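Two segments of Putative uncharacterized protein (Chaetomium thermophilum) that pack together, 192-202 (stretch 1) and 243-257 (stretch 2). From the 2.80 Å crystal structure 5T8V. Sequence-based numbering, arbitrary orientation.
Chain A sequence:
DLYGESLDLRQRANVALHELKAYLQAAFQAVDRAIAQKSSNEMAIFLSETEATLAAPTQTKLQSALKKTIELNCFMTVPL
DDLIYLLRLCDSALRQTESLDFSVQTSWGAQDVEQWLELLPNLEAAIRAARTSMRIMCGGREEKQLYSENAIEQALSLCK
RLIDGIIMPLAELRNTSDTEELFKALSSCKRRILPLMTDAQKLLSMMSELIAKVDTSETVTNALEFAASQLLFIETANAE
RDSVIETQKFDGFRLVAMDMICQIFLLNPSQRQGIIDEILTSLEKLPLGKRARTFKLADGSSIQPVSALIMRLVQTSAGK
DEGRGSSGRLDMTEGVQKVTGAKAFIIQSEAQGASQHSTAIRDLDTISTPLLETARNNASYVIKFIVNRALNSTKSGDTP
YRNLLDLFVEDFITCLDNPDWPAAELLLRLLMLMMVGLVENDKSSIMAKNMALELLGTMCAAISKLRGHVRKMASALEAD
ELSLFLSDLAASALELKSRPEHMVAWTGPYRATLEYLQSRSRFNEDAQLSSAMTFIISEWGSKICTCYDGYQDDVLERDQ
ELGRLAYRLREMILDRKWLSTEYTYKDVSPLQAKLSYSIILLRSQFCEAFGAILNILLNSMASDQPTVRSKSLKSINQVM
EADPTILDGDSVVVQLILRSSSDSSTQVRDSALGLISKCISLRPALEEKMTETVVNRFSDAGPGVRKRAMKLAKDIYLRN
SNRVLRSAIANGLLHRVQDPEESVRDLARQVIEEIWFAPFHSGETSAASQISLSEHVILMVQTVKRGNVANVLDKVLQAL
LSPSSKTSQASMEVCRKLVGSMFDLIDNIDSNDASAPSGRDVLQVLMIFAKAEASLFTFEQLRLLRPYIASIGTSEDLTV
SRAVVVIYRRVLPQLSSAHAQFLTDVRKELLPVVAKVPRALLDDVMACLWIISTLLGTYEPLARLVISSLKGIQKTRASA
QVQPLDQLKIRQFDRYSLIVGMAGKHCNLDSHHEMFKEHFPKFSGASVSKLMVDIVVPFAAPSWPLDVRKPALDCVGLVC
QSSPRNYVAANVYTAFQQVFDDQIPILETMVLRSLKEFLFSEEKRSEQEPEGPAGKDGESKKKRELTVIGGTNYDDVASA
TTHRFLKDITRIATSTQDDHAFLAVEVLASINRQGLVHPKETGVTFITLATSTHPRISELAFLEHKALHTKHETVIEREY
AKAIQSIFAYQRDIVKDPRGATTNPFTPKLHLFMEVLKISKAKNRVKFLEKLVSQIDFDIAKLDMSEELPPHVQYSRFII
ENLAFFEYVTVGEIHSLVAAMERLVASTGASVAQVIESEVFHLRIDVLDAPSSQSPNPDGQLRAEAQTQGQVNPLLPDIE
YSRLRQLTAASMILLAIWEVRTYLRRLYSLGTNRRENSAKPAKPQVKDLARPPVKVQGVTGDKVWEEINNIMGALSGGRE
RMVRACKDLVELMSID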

ATOM      1  N   ARG A 192      -8.111 -46.040  42.112  1.00 34.21           N
ATOM      2  CA  ARG A 192      -6.848 -46.700  42.402  1.00 33.03           C
ATOM      3  C   ARG A 192      -5.713 -46.111  41.581  1.00 30.71           C
ATOM      4  O   ARG A 192      -4.557 -46.148  42.018  1.00 29.30           O
ATOM      5  CB  ARG A 192      -6.964 -48.201  42.143  1.00 35.74           C
ATOM      6  CG  ARG A 192      -8.058 -48.880  42.955  1.00 39.48           C
ATOM      7  CD  ARG A 192      -7.957 -50.394  42.881  1.00 41.69           C
ATOM      8  NE  ARG A 192      -6.713 -50.885  43.471  1.00 42.96           N
ATOM      9  CZ  ARG A 192      -6.365 -52.166  43.537  1.00 45.20           C
ATOM     10  NH1 ARG A 192      -7.165 -53.105  43.047  1.00 47.14           N
ATOM     11  NH2 ARG A 192      -5.212 -52.511  44.094  1.00 44.95           N
ATOM     12  N   ILE A 193      -6.014 -45.554  40.405  1.00 26.30           N
ATOM     13  CA  ILE A 193      -4.949 -44.964  39.596  1.00 26.33           C
ATOM     14  C   ILE A 193      -4.469 -43.646  40.200  1.00 27.49           C
ATOM     15  O   ILE A 193      -3.267 -43.354  40.201  1.00 27.62           O
ATOM     16  CB  ILE A 193      -5.415 -44.779  38.143  1.00 27.09           C
ATOM     17  CG1 ILE A 193      -5.741 -46.137  37.524  1.00 27.98           C
ATOM     18  CG2 ILE A 193      -4.331 -44.070  37.320  1.00 27.04           C
ATOM     19  CD1 ILE A 193      -6.383 -46.052  36.161  1.00 29.77           C
ATOM     20  N   LEU A 194      -5.390 -42.827  40.711  1.00 36.80           N
ATOM     21  CA  LEU A 194      -5.023 -41.480  41.148  1.00 36.41           C
ATOM     22  C   LEU A 194      -3.912 -41.470  42.187  1.00 34.12           C
ATOM     23  O   LEU A 194      -2.921 -40.743  41.992  1.00 35.49           O
ATOM     24  CB  LEU A 194      -6.264 -40.754  41.674  1.00 39.51           C
ATOM     25  CG  LEU A 194      -6.869 -39.726  40.716  1.00 42.85           C
ATOM     26  CD1 LEU A 194      -7.249 -40.376  39.392  1.00 44.64           C
ATOM     27  CD2 LEU A 194      -8.077 -39.060  41.357  1.00 45.69           C
ATOM     28  N   PRO A 195      -4.004 -42.206  43.297  1.00 19.80           N
ATOM     29  CA  PRO A 195      -2.900 -42.189  44.273  1.00 18.97           C
ATOM     30  C   PRO A 195      -1.551 -42.514  43.656  1.00 18.53           C
ATOM     31  O   PRO A 195      -0.535 -41.932  44.055  1.00 18.50           O
ATOM     32  CB  PRO A 195      -3.332 -43.243  45.299  1.00 19.61           C
ATOM     33  CG  PRO A 195      -4.812 -43.275  45.199  1.00 20.84           C
ATOM     34  CD  PRO A 195      -5.131 -43.031  43.756  1.00 20.85           C
ATOM     35  N   LEU A 196      -1.517 -43.429  42.688  1.00 23.23           N
ATOM     36  CA  LEU A 196      -0.271 -43.731  41.992  1.00 23.51           C
ATOM     37  C   LEU A 196       0.268 -42.495  41.283  1.00 23.73           C
ATOM     38  O   LEU A 196       1.461 -42.177  41.376  1.00 24.46           O
ATOM     39  CB  LEU A 196      -0.502 -44.871  41.001  1.00 23.90           C
ATOM     40  CG  LEU A 196       0.698 -45.324  40.175  1.00 23.57           C
ATOM     41  CD1 LEU A 196       1.750 -45.965  41.063  1.00 23.51           C
ATOM     42  CD2 LEU A 196       0.241 -46.286  39.100  1.00 24.41           C
ATOM     43  N   MET A 197      -0.605 -41.782  40.566  1.00 26.53           N
ATOM     44  CA  MET A 197      -0.192 -40.553  39.897  1.00 26.50           C
ATOM     45  C   MET A 197       0.355 -39.545  40.898  1.00 25.15           C
ATOM     46  O   MET A 197       1.408 -38.938  40.673  1.00 25.72           O
ATOM     47  CB  MET A 197      -1.371 -39.955  39.128  1.00 29.45           C
ATOM     48  CG  MET A 197      -1.942 -40.867  38.054  1.00 31.66           C
ATOM     49  SD  MET A 197      -0.713 -41.358  36.830  1.00 32.11           S
ATOM     50  CE  MET A 197      -1.654 -41.140  35.322  1.00 34.52           C
ATOM     51  N   THR A 198      -0.354 -39.344  42.011  1.00 16.72           N
ATOM     52  CA  THR A 198       0.138 -38.428  43.035  1.00 16.55           C
ATOM     53  C   THR A 198       1.524 -38.841  43.514  1.00 15.80           C
ATOM     54  O   THR A 198       2.419 -37.999  43.655  1.00 16.65           O
ATOM     55  CB  THR A 198      -0.842 -38.373  44.207  1.00 17.92           C
ATOM     56  OG1 THR A 198      -2.108 -37.883  43.749  1.00 20.20           O
ATOM     57  CG2 THR A 198      -0.323 -37.455  45.319  1.00 17.31           C
ATOM     58  N   ASP A 199       1.724 -40.136  43.767  1.00 21.76           N
ATOM     59  CA  ASP A 199       3.039 -40.618  44.174  1.00 22.83           C
ATOM     60  C   ASP A 199       4.099 -40.242  43.145  1.00 21.60           C
ATOM     61  O   ASP A 199       5.183 -39.759  43.497  1.00 22.03           O
ATOM     62  CB  ASP A 199       3.001 -42.133  44.377  1.00 26.09           C
ATOM     63  CG  ASP A 199       2.042 -42.551  45.473  1.00 28.53           C
ATOM     64  OD1 ASP A 199       1.307 -41.682  45.993  1.00 30.10           O
ATOM     65  OD2 ASP A 199       2.016 -43.752  45.810  1.00 29.15           O
ATOM     66  N   ALA A 200       3.796 -40.451  41.861  1.00 14.94           N
ATOM     67  CA  ALA A 200       4.752 -40.109  40.810  1.00 15.03           C
ATOM     68  C   ALA A 200       5.080 -38.619  40.827  1.00 15.69           C
ATOM     69  O   ALA A 200       6.255 -38.231  40.802  1.00 16.89           O
ATOM     70  CB  ALA A 200       4.201 -40.529  39.447  1.00 15.34           C
ATOM     71  N   GLN A 201       4.054 -37.766  40.860  1.00 30.03           N
ATOM     72  CA  GLN A 201       4.293 -36.328  40.937  1.00 32.72           C
ATOM     73  C   GLN A 201       5.216 -35.993  42.102  1.00 31.57           C
ATOM     74  O   GLN A 201       6.237 -35.317  41.934  1.00 30.76           O
ATOM     75  CB  GLN A 201       2.969 -35.575  41.087  1.00 35.64           C
ATOM     76  CG  GLN A 201       2.076 -35.581  39.858  1.00 39.30           C
ATOM     77  CD  GLN A 201       0.891 -34.642  40.013  1.00 42.96           C
ATOM     78  OE1 GLN A 201       0.809 -33.889  40.986  1.00 44.12           O
ATOM     79  NE2 GLN A 201      -0.033 -34.682  39.058  1.00 44.13           N
ATOM     80  N   LYS A 202       4.866 -36.475  43.296  1.00 24.09           N
ATOM     81  CA  LYS A 202       5.641 -36.159  44.489  1.00 24.63           C
ATOM     82  C   LYS A 202       7.089 -36.611  44.349  1.00 23.38           C
ATOM     83  O   LYS A 202       8.007 -35.937  44.830  1.00 23.82           O
ATOM     84  CB  LYS A 202       4.987 -36.806  45.708  1.00 26.94           C
ATOM     85  CG  LYS A 202       3.577 -36.311  45.989  1.00 29.77           C
ATOM     86  CD  LYS A 202       3.574 -34.913  46.594  1.00 32.21           C
ATOM     87  CE  LYS A 202       2.164 -34.468  46.960  1.00 35.90           C
ATOM     88  NZ  LYS A 202       1.505 -35.390  47.945  1.00 38.06           N
TER
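Stretch 2 243-257: SVIETQKFDGFRLVA

How do the two backbones run? Stretch 1 is helical throughout, with a kink at Pro195, whose nitrogen makes no bond to the turn before. Stretch 2 enters as a loop and becomes a helix that continues past Ala257. The two helices point the same way, their axes only 11° apart and 10.3 Å at closest approach. Leu194 lies level with Ile245, Met197 with Lys249, and Gln201 with Phe253, where the CA atoms come within 6.3 Å.

What does the loop rest on? Ile245 points toward stretch 1, its CG2 3.4 Å from Leu194 CD1 and its CD1 3.6 Å from Met197 CE. Beside it, Val244 CG1 meets Ile193 CD1 at 4.0 Å.

Which aromatic rings pack against stretch 1? Met197 points toward stretch 2, so its side chain meets both phenylalanines as well as Ile245: Met197 CE reaches Phe250 CE1 at 3.5 Å, while Met197 SD lies 4.1 Å from Phe253 CE2. Gln201 CG sits over one face of the Phe253 ring, 3.7 Å from its centroid, and Ala200 CB meets the ring edge, 3.9 Å from Phe253 CE1.

Where is the polar link? Lys249 points toward stretch 1, and its NZ donates a hydrogen bond to Thr198 OG1 at 2.7 Å, the hydroxyl oxygen serving as acceptor for the ammonium group. Close by, Gln201 NE2 approaches Lys249 O at 3.0 Å, but the angle is too poor for a hydrogen bond.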

ATOM      1  N   SER A 243     -10.605 -39.105  28.485  1.00 64.02           N
ATOM      2  CA  SER A 243      -9.420 -39.278  29.313  1.00 60.61           C
ATOM      3  C   SER A 243      -9.750 -40.213  30.466  1.00 58.67           C
ATOM      4  O   SER A 243     -10.819 -40.106  31.074  1.00 58.90           O
ATOM      5  CB  SER A 243      -8.926 -37.939  29.857  1.00 59.28           C
ATOM      6  OG  SER A 243      -9.929 -37.317  30.642  1.00 60.70           O
ATOM      7  N   VAL A 244      -8.825 -41.126  30.766  1.00 52.13           N
ATOM      8  CA  VAL A 244      -9.049 -42.091  31.840  1.00 50.78           C
ATOM      9  C   VAL A 244      -9.293 -41.368  33.158  1.00 48.33           C
ATOM     10  O   VAL A 244     -10.213 -41.708  33.913  1.00 48.87           O
ATOM     11  CB  VAL A 244      -7.861 -43.065  31.942  1.00 50.86           C
ATOM     12  CG1 VAL A 244      -8.066 -44.049  33.087  1.00 51.76           C
ATOM     13  CG2 VAL A 244      -7.673 -43.814  30.630  1.00 53.16           C
ATOM     14  N   ILE A 245      -8.469 -40.366  33.459  1.00 36.45           N
ATOM     15  CA  ILE A 245      -8.583 -39.590  34.686  1.00 35.20           C
ATOM     16  C   ILE A 245      -8.676 -38.114  34.322  1.00 34.37           C
ATOM     17  O   ILE A 245      -8.550 -37.725  33.160  1.00 34.60           O
ATOM     18  CB  ILE A 245      -7.405 -39.842  35.652  1.00 33.52           C
ATOM     19  CG1 ILE A 245      -6.073 -39.490  34.984  1.00 32.13           C
ATOM     20  CG2 ILE A 245      -7.409 -41.294  36.110  1.00 34.52           C
ATOM     21  CD1 ILE A 245      -4.871 -39.595  35.905  1.00 30.58           C
ATOM     22  N   GLU A 246      -8.904 -37.289  35.342  1.00 55.95           N
ATOM     23  CA  GLU A 246      -9.026 -35.854  35.132  1.00 57.57           C
ATOM     24  C   GLU A 246      -7.770 -35.298  34.476  1.00 54.82           C
ATOM     25  O   GLU A 246      -6.651 -35.524  34.945  1.00 53.37           O
ATOM     26  CB  GLU A 246      -9.288 -35.147  36.463  1.00 60.32           C
ATOM     27  CG  GLU A 246     -10.684 -35.380  37.015  1.00 65.24           C
ATOM     28  CD  GLU A 246     -10.906 -34.701  38.352  1.00 67.01           C
ATOM     29  OE1 GLU A 246      -9.933 -34.148  38.908  1.00 67.32           O
ATOM     30  OE2 GLU A 246     -12.054 -34.721  38.847  1.00 68.81           O
ATOM     31  N   THR A 247      -7.969 -34.562  33.382  1.00 46.17           N
ATOM     32  CA  THR A 247      -6.853 -33.982  32.642  1.00 44.46           C
ATOM     33  C   THR A 247      -5.966 -33.111  33.527  1.00 43.66           C
ATOM     34  O   THR A 247      -4.749 -33.033  33.307  1.00 43.80           O
ATOM     35  CB  THR A 247      -7.399 -33.166  31.472  1.00 44.29           C
ATOM     36  OG1 THR A 247      -8.416 -32.275  31.942  1.00 44.52           O
ATOM     37  CG2 THR A 247      -7.996 -34.084  30.408  1.00 45.37           C
ATOM     38  N   GLN A 248      -6.552 -32.446  34.527  1.00 55.68           N
ATOM     39  CA  GLN A 248      -5.777 -31.546  35.375  1.00 54.31           C
ATOM     40  C   GLN A 248      -4.614 -32.262  36.051  1.00 52.40           C
ATOM     41  O   GLN A 248      -3.569 -31.650  36.295  1.00 52.36           O
ATOM     42  CB  GLN A 248      -6.682 -30.904  36.425  1.00 57.14           C
ATOM     43  CG  GLN A 248      -7.751 -29.991  35.839  1.00 61.52           C
ATOM     44  CD  GLN A 248      -8.368 -29.071  36.876  1.00 63.65           C
ATOM     45  OE1 GLN A 248      -7.835 -28.907  37.975  1.00 62.93           O
ATOM     46  NE2 GLN A 248      -9.498 -28.465  36.532  1.00 66.07           N
ATOM     47  N   LYS A 249      -4.774 -33.546  36.370  1.00 37.24           N
ATOM     48  CA  LYS A 249      -3.677 -34.308  36.959  1.00 35.85           C
ATOM     49  C   LYS A 249      -2.469 -34.317  36.023  1.00 34.10           C
ATOM     50  O   LYS A 249      -1.335 -33.999  36.425  1.00 33.02           O
ATOM     51  CB  LYS A 249      -4.167 -35.727  37.265  1.00 38.30           C
ATOM     52  CG  LYS A 249      -3.373 -36.483  38.315  1.00 39.65           C
ATOM     53  CD  LYS A 249      -3.499 -35.851  39.702  1.00 40.54           C
ATOM     54  CE  LYS A 249      -2.582 -36.534  40.701  1.00 40.63           C
ATOM     55  NZ  LYS A 249      -2.554 -35.831  42.013  1.00 40.13           N
ATOM     56  N   PHE A 250      -2.706 -34.641  34.750  1.00 27.81           N
ATOM     57  CA  PHE A 250      -1.634 -34.601  33.764  1.00 26.60           C
ATOM     58  C   PHE A 250      -1.069 -33.192  33.630  1.00 25.81           C
ATOM     59  O   PHE A 250       0.148 -33.016  33.482  1.00 25.62           O
ATOM     60  CB  PHE A 250      -2.142 -35.114  32.417  1.00 27.32           C
ATOM     61  CG  PHE A 250      -2.595 -36.547  32.444  1.00 28.77           C
ATOM     62  CD1 PHE A 250      -1.698 -37.565  32.722  1.00 28.70           C
ATOM     63  CD2 PHE A 250      -3.912 -36.879  32.182  1.00 30.36           C
ATOM     64  CE1 PHE A 250      -2.109 -38.885  32.744  1.00 30.14           C
ATOM     65  CE2 PHE A 250      -4.327 -38.198  32.202  1.00 31.81           C
ATOM     66  CZ  PHE A 250      -3.423 -39.201  32.482  1.00 31.68           C
ATOM     67  N   ASP A 251      -1.933 -32.171  33.679  1.00 30.09           N
ATOM     68  CA  ASP A 251      -1.422 -30.804  33.721  1.00 29.46           C
ATOM     69  C   ASP A 251      -0.414 -30.647  34.852  1.00 27.35           C
ATOM     70  O   ASP A 251       0.654 -30.048  34.672  1.00 27.25           O
ATOM     71  CB  ASP A 251      -2.564 -29.800  33.888  1.00 31.56           C
ATOM     72  CG  ASP A 251      -3.465 -29.723  32.669  1.00 34.24           C
ATOM     73  OD1 ASP A 251      -3.118 -30.315  31.623  1.00 35.08           O
ATOM     74  OD2 ASP A 251      -4.518 -29.056  32.756  1.00 35.43           O
ATOM     75  N   GLY A 252      -0.737 -31.191  36.026  1.00 23.16           N
ATOM     76  CA  GLY A 252       0.210 -31.168  37.127  1.00 21.68           C
ATOM     77  C   GLY A 252       1.538 -31.787  36.747  1.00 21.07           C
ATOM     78  O   GLY A 252       2.602 -31.270  37.104  1.00 20.34           O
ATOM     79  N   PHE A 253       1.501 -32.897  36.008  1.00 25.64           N
ATOM     80  CA  PHE A 253       2.757 -33.467  35.528  1.00 25.25           C
ATOM     81  C   PHE A 253       3.520 -32.469  34.664  1.00 25.29           C
ATOM     82  O   PHE A 253       4.728 -32.268  34.848  1.00 24.22           O
ATOM     83  CB  PHE A 253       2.501 -34.758  34.757  1.00 25.68           C
ATOM     84  CG  PHE A 253       2.311 -35.950  35.637  1.00 26.34           C
ATOM     85  CD1 PHE A 253       3.389 -36.512  36.297  1.00 25.84           C
ATOM     86  CD2 PHE A 253       1.059 -36.505  35.812  1.00 27.83           C
ATOM     87  CE1 PHE A 253       3.219 -37.610  37.113  1.00 27.04           C
ATOM     88  CE2 PHE A 253       0.884 -37.603  36.624  1.00 28.58           C
ATOM     89  CZ  PHE A 253       1.967 -38.157  37.275  1.00 27.97           C
ATOM     90  N   ARG A 254       2.836 -31.836  33.706  1.00 30.69           N
ATOM     91  CA  ARG A 254       3.490 -30.838  32.862  1.00 29.45           C
ATOM     92  C   ARG A 254       4.193 -29.782  33.709  1.00 27.91           C
ATOM     93  O   ARG A 254       5.359 -29.438  33.465  1.00 28.27           O
ATOM     94  CB  ARG A 254       2.458 -30.192  31.936  1.00 30.97           C
ATOM     95  CG  ARG A 254       3.011 -29.679  30.617  1.00 32.43           C
ATOM     96  CD  ARG A 254       1.882 -29.386  29.635  1.00 35.76           C
ATOM     97  NE  ARG A 254       0.880 -28.482  30.200  1.00 37.73           N
ATOM     98  CZ  ARG A 254      -0.311 -28.245  29.659  1.00 40.10           C
ATOM     99  NH1 ARG A 254      -0.668 -28.849  28.530  1.00 41.84           N
ATOM    100  NH2 ARG A 254      -1.154 -27.406  30.248  1.00 40.07           N
ATOM    101  N   LEU A 255       3.499 -29.265  34.724  1.00 27.13           N
ATOM    102  CA  LEU A 255       4.081 -28.228  35.572  1.00 26.68           C
ATOM    103  C   LEU A 255       5.319 -28.739  36.301  1.00 27.27           C
ATOM    104  O   LEU A 255       6.362 -28.074  36.323  1.00 27.84           O
ATOM    105  CB  LEU A 255       3.037 -27.722  36.564  1.00 27.63           C
ATOM    106  CG  LEU A 255       2.312 -26.452  36.123  1.00 28.91           C
ATOM    107  CD1 LEU A 255       1.028 -26.259  36.910  1.00 28.89           C
ATOM    108  CD2 LEU A 255       3.231 -25.249  36.289  1.00 29.36           C
ATOM    109  N   VAL A 256       5.221 -29.921  36.915  1.00 24.14           N
ATOM    110  CA  VAL A 256       6.382 -30.502  37.588  1.00 23.13           C
ATOM    111  C   VAL A 256       7.562 -30.598  36.629  1.00 22.94           C
ATOM    112  O   VAL A 256       8.712 -30.325  37.000  1.00 23.39           O
ATOM    113  CB  VAL A 256       6.018 -31.878  38.180  1.00 23.14           C
ATOM    114  CG1 VAL A 256       7.270 -32.678  38.535  1.00 23.22           C
ATOM    115  CG2 VAL A 256       5.149 -31.697  39.413  1.00 22.39           C
ATOM    116  N   ALA A 257       7.296 -30.990  35.380  1.00 17.73           N
ATOM    117  CA  ALA A 257       8.371 -31.094  34.401  1.00 17.87           C
ATOM    118  C   ALA A 257       9.009 -29.736  34.139  1.00 17.06           C
ATOM    119  O   ALA A 257      10.240 -29.617  34.091  1.00 17.15           O
ATOM    120  CB  ALA A 257       7.845 -31.698  33.101  1.00 21.57           C
TER